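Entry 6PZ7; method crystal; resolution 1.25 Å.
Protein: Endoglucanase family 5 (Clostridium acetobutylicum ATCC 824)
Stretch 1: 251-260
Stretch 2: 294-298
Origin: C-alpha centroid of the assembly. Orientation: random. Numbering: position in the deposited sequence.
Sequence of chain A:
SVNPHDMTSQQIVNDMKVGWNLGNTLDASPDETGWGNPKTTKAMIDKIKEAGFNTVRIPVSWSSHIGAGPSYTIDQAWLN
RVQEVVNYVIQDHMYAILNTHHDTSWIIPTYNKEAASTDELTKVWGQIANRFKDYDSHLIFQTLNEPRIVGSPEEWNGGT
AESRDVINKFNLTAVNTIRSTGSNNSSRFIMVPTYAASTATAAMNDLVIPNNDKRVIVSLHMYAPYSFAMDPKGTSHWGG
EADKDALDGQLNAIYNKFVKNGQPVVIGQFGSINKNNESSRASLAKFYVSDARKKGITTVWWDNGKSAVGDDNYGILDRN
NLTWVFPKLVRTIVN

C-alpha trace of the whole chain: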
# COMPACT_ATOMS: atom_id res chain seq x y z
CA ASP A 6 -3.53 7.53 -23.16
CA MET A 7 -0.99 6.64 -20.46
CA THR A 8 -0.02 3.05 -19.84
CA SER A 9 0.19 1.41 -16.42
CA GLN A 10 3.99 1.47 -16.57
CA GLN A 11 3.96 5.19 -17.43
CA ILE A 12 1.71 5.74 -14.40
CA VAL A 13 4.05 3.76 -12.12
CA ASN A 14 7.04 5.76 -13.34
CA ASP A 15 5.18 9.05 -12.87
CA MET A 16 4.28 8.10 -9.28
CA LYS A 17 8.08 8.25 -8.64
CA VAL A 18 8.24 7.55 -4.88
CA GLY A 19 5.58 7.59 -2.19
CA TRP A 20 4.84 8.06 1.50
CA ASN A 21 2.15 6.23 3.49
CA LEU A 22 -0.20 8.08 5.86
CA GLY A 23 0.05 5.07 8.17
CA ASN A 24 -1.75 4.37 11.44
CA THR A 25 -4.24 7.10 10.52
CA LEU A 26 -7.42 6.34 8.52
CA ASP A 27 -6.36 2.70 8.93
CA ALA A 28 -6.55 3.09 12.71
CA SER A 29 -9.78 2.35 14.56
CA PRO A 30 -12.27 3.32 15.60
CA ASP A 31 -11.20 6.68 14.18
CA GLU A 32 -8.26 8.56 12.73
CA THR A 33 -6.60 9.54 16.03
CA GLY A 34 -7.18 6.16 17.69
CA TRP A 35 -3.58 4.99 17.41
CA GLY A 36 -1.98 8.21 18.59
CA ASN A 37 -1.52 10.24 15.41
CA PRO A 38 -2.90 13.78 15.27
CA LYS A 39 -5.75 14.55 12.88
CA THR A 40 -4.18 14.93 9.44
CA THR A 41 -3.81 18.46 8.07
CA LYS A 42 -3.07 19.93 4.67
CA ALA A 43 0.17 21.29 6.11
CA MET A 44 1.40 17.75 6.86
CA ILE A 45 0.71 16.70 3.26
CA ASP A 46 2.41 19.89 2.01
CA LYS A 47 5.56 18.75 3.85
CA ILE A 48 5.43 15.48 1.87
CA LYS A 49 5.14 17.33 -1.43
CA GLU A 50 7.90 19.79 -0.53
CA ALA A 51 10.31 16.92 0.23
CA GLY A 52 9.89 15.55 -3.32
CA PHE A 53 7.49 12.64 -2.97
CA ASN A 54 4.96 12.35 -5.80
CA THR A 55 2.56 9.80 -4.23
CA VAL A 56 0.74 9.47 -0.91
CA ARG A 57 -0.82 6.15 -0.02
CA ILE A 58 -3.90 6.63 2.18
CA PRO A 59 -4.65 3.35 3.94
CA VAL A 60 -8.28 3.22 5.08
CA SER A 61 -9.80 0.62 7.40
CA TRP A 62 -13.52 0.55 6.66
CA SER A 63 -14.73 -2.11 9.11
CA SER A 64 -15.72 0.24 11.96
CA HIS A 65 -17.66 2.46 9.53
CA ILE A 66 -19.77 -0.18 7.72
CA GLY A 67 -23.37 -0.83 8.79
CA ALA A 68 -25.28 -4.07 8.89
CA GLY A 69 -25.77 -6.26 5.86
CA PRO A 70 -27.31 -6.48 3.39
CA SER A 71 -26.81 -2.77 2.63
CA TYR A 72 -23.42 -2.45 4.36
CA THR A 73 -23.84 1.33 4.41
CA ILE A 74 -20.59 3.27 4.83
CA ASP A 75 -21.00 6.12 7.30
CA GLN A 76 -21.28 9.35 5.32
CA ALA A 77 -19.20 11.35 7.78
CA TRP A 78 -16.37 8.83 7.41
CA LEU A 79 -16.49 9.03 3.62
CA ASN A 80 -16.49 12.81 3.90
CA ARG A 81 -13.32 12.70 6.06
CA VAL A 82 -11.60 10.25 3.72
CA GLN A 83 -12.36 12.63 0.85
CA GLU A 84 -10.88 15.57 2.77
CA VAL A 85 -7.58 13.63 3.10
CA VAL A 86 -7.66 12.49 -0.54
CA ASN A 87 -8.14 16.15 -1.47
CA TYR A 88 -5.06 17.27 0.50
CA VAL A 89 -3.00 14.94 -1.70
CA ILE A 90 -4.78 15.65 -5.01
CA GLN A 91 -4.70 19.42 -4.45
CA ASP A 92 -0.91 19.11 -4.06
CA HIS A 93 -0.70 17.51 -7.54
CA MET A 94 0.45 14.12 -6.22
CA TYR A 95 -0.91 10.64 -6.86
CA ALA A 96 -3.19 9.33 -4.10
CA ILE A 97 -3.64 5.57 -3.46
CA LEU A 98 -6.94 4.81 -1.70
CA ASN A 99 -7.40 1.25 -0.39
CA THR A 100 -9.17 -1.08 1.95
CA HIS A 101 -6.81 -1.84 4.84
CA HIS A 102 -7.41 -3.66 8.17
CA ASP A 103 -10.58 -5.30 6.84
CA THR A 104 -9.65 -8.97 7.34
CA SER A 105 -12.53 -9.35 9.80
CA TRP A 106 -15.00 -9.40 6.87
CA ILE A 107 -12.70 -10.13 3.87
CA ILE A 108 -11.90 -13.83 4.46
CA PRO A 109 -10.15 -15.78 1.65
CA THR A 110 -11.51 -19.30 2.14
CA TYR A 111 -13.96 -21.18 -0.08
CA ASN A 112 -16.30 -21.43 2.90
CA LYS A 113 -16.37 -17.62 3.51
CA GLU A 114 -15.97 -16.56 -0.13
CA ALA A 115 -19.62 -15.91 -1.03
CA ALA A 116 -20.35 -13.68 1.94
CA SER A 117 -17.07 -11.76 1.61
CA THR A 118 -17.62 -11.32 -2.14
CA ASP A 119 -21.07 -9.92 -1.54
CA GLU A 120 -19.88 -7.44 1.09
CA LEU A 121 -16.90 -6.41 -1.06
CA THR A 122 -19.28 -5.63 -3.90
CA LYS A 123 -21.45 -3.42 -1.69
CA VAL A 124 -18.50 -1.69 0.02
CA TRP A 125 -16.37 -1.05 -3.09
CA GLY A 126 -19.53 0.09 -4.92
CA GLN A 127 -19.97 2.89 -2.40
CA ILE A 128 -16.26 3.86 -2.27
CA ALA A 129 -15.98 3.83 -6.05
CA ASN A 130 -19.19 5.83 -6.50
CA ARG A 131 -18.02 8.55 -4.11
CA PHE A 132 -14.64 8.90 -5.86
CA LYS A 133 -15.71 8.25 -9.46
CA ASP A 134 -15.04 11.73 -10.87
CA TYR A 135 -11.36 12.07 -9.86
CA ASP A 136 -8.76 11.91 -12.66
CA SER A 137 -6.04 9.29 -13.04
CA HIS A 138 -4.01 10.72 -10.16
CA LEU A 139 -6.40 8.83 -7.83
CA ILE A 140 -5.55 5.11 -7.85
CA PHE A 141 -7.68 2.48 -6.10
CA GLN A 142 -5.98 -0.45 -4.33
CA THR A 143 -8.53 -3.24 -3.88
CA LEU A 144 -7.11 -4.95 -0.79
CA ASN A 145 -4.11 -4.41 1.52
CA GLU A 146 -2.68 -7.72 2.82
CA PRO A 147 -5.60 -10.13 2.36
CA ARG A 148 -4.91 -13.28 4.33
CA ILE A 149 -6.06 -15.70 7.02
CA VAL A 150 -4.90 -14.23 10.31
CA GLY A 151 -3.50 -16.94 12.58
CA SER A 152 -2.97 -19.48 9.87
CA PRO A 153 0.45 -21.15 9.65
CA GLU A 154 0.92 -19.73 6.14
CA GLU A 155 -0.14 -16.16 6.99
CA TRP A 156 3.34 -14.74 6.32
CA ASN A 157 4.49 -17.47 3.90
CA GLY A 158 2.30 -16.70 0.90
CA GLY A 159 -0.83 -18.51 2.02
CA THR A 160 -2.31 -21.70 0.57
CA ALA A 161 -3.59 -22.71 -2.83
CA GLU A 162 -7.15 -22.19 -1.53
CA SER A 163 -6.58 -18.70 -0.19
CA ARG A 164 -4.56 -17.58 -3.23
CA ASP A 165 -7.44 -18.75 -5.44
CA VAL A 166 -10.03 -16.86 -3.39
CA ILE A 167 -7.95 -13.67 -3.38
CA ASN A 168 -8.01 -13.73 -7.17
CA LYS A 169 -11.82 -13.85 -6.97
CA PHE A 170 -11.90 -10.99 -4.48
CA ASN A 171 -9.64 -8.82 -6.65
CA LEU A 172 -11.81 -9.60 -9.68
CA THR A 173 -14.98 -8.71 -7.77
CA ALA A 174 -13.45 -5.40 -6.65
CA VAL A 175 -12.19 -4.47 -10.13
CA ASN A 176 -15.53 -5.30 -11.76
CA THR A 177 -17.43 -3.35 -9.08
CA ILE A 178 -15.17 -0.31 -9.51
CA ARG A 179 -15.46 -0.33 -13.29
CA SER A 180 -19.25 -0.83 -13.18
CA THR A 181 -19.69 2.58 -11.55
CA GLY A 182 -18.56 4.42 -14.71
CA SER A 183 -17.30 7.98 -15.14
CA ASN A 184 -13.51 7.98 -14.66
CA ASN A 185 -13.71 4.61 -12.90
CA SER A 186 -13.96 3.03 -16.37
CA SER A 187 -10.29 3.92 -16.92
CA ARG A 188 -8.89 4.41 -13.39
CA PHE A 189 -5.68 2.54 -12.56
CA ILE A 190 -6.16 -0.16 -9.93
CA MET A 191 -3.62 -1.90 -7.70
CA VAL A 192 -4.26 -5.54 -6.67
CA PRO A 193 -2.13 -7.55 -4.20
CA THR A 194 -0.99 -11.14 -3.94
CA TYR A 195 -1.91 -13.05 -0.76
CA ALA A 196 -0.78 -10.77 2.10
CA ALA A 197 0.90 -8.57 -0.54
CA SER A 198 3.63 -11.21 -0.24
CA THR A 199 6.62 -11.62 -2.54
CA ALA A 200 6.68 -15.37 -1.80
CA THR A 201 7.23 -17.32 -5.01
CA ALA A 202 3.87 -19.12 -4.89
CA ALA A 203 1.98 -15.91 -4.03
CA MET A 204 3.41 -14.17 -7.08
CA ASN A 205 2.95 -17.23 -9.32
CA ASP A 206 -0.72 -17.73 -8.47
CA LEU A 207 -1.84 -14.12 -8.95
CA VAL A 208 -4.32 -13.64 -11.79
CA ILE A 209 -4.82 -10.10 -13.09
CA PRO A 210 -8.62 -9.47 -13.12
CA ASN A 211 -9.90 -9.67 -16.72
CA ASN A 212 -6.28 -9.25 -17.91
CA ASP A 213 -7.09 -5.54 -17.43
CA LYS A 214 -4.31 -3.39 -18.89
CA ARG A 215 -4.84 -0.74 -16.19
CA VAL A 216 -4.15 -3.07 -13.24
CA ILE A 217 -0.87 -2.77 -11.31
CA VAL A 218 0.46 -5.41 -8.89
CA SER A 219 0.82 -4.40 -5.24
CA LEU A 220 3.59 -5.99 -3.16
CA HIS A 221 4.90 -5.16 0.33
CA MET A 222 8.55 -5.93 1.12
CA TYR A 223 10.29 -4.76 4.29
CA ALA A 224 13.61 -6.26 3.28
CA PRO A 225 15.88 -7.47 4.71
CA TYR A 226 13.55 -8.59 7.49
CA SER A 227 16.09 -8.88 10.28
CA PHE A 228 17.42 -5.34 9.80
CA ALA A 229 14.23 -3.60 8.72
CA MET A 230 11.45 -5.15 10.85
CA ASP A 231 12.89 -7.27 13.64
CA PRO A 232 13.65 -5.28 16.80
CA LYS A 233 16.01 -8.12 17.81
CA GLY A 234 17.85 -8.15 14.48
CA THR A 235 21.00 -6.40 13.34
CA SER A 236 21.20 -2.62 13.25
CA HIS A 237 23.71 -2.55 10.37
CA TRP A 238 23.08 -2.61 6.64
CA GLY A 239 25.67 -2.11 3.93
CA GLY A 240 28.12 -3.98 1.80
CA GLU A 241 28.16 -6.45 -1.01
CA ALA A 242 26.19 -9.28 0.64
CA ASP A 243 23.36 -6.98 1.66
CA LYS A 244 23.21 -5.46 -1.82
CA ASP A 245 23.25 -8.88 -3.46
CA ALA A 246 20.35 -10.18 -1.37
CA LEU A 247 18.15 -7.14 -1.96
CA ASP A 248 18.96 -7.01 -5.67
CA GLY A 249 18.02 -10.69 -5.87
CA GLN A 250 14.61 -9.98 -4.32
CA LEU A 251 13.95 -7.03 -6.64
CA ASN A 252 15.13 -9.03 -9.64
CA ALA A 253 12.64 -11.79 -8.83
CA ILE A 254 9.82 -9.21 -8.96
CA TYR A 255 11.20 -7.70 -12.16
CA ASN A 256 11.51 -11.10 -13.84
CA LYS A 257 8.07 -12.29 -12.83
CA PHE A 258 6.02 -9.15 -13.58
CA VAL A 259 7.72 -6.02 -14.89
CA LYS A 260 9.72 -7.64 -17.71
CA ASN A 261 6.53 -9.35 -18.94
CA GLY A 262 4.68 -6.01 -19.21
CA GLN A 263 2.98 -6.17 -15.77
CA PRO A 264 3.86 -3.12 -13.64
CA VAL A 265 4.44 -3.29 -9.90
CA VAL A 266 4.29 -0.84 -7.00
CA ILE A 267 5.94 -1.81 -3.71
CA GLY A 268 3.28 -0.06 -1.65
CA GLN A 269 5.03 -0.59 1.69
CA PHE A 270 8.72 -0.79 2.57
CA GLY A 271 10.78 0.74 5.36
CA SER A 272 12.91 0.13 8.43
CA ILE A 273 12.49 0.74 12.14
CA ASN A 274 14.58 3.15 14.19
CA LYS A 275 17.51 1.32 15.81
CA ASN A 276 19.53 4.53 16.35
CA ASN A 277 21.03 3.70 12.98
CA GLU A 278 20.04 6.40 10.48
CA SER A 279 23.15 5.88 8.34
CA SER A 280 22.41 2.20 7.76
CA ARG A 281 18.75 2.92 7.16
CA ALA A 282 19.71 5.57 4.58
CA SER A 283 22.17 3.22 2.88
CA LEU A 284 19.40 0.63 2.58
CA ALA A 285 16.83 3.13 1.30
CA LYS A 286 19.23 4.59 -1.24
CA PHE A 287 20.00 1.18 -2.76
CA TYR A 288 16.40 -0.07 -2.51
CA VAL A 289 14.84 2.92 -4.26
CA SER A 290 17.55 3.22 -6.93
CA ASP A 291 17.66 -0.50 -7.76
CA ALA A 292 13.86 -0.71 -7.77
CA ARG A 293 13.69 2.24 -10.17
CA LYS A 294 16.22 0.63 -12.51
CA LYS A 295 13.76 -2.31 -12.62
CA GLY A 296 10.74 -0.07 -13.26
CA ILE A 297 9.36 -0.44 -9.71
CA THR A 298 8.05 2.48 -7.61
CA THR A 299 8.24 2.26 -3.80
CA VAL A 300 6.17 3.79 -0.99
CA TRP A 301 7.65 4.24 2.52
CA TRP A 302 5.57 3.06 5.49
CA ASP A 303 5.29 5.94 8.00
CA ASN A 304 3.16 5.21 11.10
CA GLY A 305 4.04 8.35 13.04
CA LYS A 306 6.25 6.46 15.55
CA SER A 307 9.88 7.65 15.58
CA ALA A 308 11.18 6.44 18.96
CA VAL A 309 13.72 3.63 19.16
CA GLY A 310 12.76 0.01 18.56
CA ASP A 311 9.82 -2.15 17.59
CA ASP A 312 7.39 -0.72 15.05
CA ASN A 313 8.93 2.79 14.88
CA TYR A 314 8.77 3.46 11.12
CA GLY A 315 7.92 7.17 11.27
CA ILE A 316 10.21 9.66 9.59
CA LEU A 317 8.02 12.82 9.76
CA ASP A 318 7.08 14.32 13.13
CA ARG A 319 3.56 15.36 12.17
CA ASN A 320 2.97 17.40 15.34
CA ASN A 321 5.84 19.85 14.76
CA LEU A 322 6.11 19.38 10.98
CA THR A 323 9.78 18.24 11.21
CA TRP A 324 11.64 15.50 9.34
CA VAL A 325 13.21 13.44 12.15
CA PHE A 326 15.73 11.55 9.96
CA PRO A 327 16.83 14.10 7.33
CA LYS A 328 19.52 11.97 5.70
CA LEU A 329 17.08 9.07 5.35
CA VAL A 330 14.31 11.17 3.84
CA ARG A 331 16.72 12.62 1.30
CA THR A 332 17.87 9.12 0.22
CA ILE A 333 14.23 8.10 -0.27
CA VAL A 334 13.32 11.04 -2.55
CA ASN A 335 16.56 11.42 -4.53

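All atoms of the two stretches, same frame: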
# COMPACT_ATOMS: atom_id res chain seq x y z
N LEU A 251 14.53 -7.93 -5.65
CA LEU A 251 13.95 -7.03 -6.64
C LEU A 251 13.99 -7.64 -8.02
O LEU A 251 13.04 -7.49 -8.80
CB LEU A 251 14.64 -5.66 -6.57
CG LEU A 251 14.42 -4.87 -5.29
CD1 LEU A 251 15.39 -3.71 -5.24
CD2 LEU A 251 12.99 -4.36 -5.22
N ASN A 252 15.05 -8.39 -8.34
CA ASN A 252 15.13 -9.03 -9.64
C ASN A 252 14.07 -10.11 -9.81
O ASN A 252 13.57 -10.31 -10.92
CB ASN A 252 16.54 -9.58 -9.85
CG ASN A 252 16.89 -9.68 -11.30
OD1 ASN A 252 16.53 -8.82 -12.10
ND2 ASN A 252 17.58 -10.76 -11.66
N ALA A 253 13.72 -10.82 -8.74
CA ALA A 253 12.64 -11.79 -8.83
C ALA A 253 11.32 -11.12 -9.21
O ALA A 253 10.55 -11.66 -10.02
CB ALA A 253 12.49 -12.58 -7.55
N ILE A 254 11.03 -9.96 -8.63
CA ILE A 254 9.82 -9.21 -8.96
C ILE A 254 9.88 -8.71 -10.39
O ILE A 254 8.91 -8.84 -11.14
CB ILE A 254 9.65 -8.05 -7.97
CG1 ILE A 254 9.48 -8.55 -6.53
CG2 ILE A 254 8.50 -7.17 -8.39
CD1 ILE A 254 9.62 -7.46 -5.46
N TYR A 255 11.02 -8.16 -10.79
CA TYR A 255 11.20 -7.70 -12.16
C TYR A 255 10.99 -8.85 -13.15
O TYR A 255 10.28 -8.70 -14.16
CB TYR A 255 12.61 -7.12 -12.32
CG TYR A 255 12.95 -6.82 -13.77
CD1 TYR A 255 12.47 -5.68 -14.39
CD2 TYR A 255 13.73 -7.70 -14.51
CE1 TYR A 255 12.73 -5.42 -15.72
CE2 TYR A 255 14.01 -7.44 -15.85
CZ TYR A 255 13.51 -6.29 -16.44
OH TYR A 255 13.79 -6.05 -17.78
N ASN A 256 11.61 -9.99 -12.89
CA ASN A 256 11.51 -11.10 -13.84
C ASN A 256 10.12 -11.69 -13.91
O ASN A 256 9.69 -12.15 -14.98
CB ASN A 256 12.56 -12.16 -13.50
CG ASN A 256 13.94 -11.79 -14.01
OD1 ASN A 256 14.07 -11.20 -15.08
ND2 ASN A 256 14.95 -12.11 -13.23
N LYS A 257 9.40 -11.71 -12.81
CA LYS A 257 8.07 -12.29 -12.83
C LYS A 257 7.05 -11.39 -13.50
O LYS A 257 6.21 -11.86 -14.29
CB LYS A 257 7.63 -12.64 -11.41
CG LYS A 257 6.23 -13.15 -11.33
CD LYS A 257 6.12 -14.48 -12.05
CE LYS A 257 4.71 -14.99 -12.04
NZ LYS A 257 4.65 -16.31 -12.71
N PHE A 258 7.07 -10.10 -13.18
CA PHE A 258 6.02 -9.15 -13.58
C PHE A 258 6.53 -8.11 -14.57
O PHE A 258 6.06 -8.05 -15.72
CB PHE A 258 5.40 -8.48 -12.34
CG PHE A 258 4.61 -9.44 -11.46
CD1 PHE A 258 3.50 -10.10 -11.96
CD2 PHE A 258 4.94 -9.59 -10.14
CE1 PHE A 258 2.78 -10.97 -11.15
CE2 PHE A 258 4.20 -10.45 -9.33
CZ PHE A 258 3.12 -11.12 -9.84
N VAL A 259 7.47 -7.25 -14.16
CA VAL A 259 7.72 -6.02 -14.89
C VAL A 259 8.22 -6.32 -16.29
O VAL A 259 7.77 -5.70 -17.27
CB VAL A 259 8.73 -5.13 -14.14
CG1 VAL A 259 9.03 -3.87 -14.95
CG2 VAL A 259 8.24 -4.78 -12.72
N LYS A 260 9.13 -7.29 -16.42
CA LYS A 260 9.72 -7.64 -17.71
C LYS A 260 8.68 -8.21 -18.66
O LYS A 260 8.86 -8.16 -19.89
CB LYS A 260 10.80 -8.69 -17.45
CG LYS A 260 11.46 -9.27 -18.69
CD LYS A 260 12.36 -10.43 -18.29
CE LYS A 260 11.55 -11.65 -17.93
NZ LYS A 260 12.40 -12.77 -17.42
N LYS A 294 15.58 1.19 -11.33
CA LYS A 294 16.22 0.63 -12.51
C LYS A 294 15.41 -0.52 -13.08
O LYS A 294 15.48 -0.79 -14.29
CB LYS A 294 17.61 0.15 -12.13
CG LYS A 294 18.61 1.28 -11.98
CD LYS A 294 19.99 0.77 -11.56
CE LYS A 294 20.95 1.94 -11.35
NZ LYS A 294 22.25 1.49 -10.78
N LYS A 295 14.65 -1.22 -12.25
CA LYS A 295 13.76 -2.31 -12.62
C LYS A 295 12.33 -1.85 -12.86
O LYS A 295 11.44 -2.71 -12.95
CB LYS A 295 13.85 -3.41 -11.56
CG LYS A 295 15.24 -4.07 -11.52
CD LYS A 295 15.46 -4.84 -10.23
CE LYS A 295 16.68 -5.75 -10.25
NZ LYS A 295 17.93 -5.11 -10.73
N GLY A 296 12.07 -0.56 -12.95
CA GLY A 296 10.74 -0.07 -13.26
C GLY A 296 9.76 -0.08 -12.11
O GLY A 296 8.55 0.09 -12.35
N ILE A 297 10.21 -0.27 -10.88
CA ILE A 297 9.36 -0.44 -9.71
C ILE A 297 9.39 0.82 -8.85
O ILE A 297 10.47 1.31 -8.48
CB ILE A 297 9.81 -1.65 -8.88
CG1 ILE A 297 9.78 -2.95 -9.70
CG2 ILE A 297 8.96 -1.78 -7.63
CD1 ILE A 297 10.61 -4.07 -9.10
N THR A 298 8.21 1.36 -8.53
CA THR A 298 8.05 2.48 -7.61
C THR A 298 7.77 1.96 -6.21
O THR A 298 7.03 0.98 -6.04
CB THR A 298 6.94 3.38 -8.11
OG1 THR A 298 7.45 4.03 -9.27
CG2 THR A 298 6.52 4.41 -7.11

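The contact between the largely helical stretch 251-260 and the segment 294-298 rests on van der Waals packing; no hydrogen bond crosses it, and 332 Å² of surface is buried, both sides summed.

Apolar packing centres on Ile297, whose CA-to-CB bond points toward the helix. Its CD1 lies 3.8 Å from Ile254 CG2, and its CG1 lies 3.9 Å from Val259 CG2, so one side chain bridges residues more than a helical turn apart.

The aliphatic part of Lys295 forms a second set of contacts; the residue as a whole has the largest covered area of any here, 107 Å². The CA-to-CB bond of Lys295 points sideways to the other stretch, and the side chain then extends through t rotamers at chi2 and chi3, with Lys295 CD 3.8 Å from Leu251 CB and Lys295 CE 3.6 Å from Asn252 OD1. Its NZ is hydrogen-bonded elsewhere in the structure.

Contacts to the backbone complete the interface. Lys295 O approaches Tyr255 CD1 at 3.5 Å, at the edge of the ring and near its plane, and also lies 3.3 Å from Val259 CG1. Next to it, Gly296 adopts a positive phi of 78°, which by itself favours glycine. An ideal CB there would point toward the helix and sit 3.2 Å from Val259 CG1, a tight approach that the absent side chain avoids.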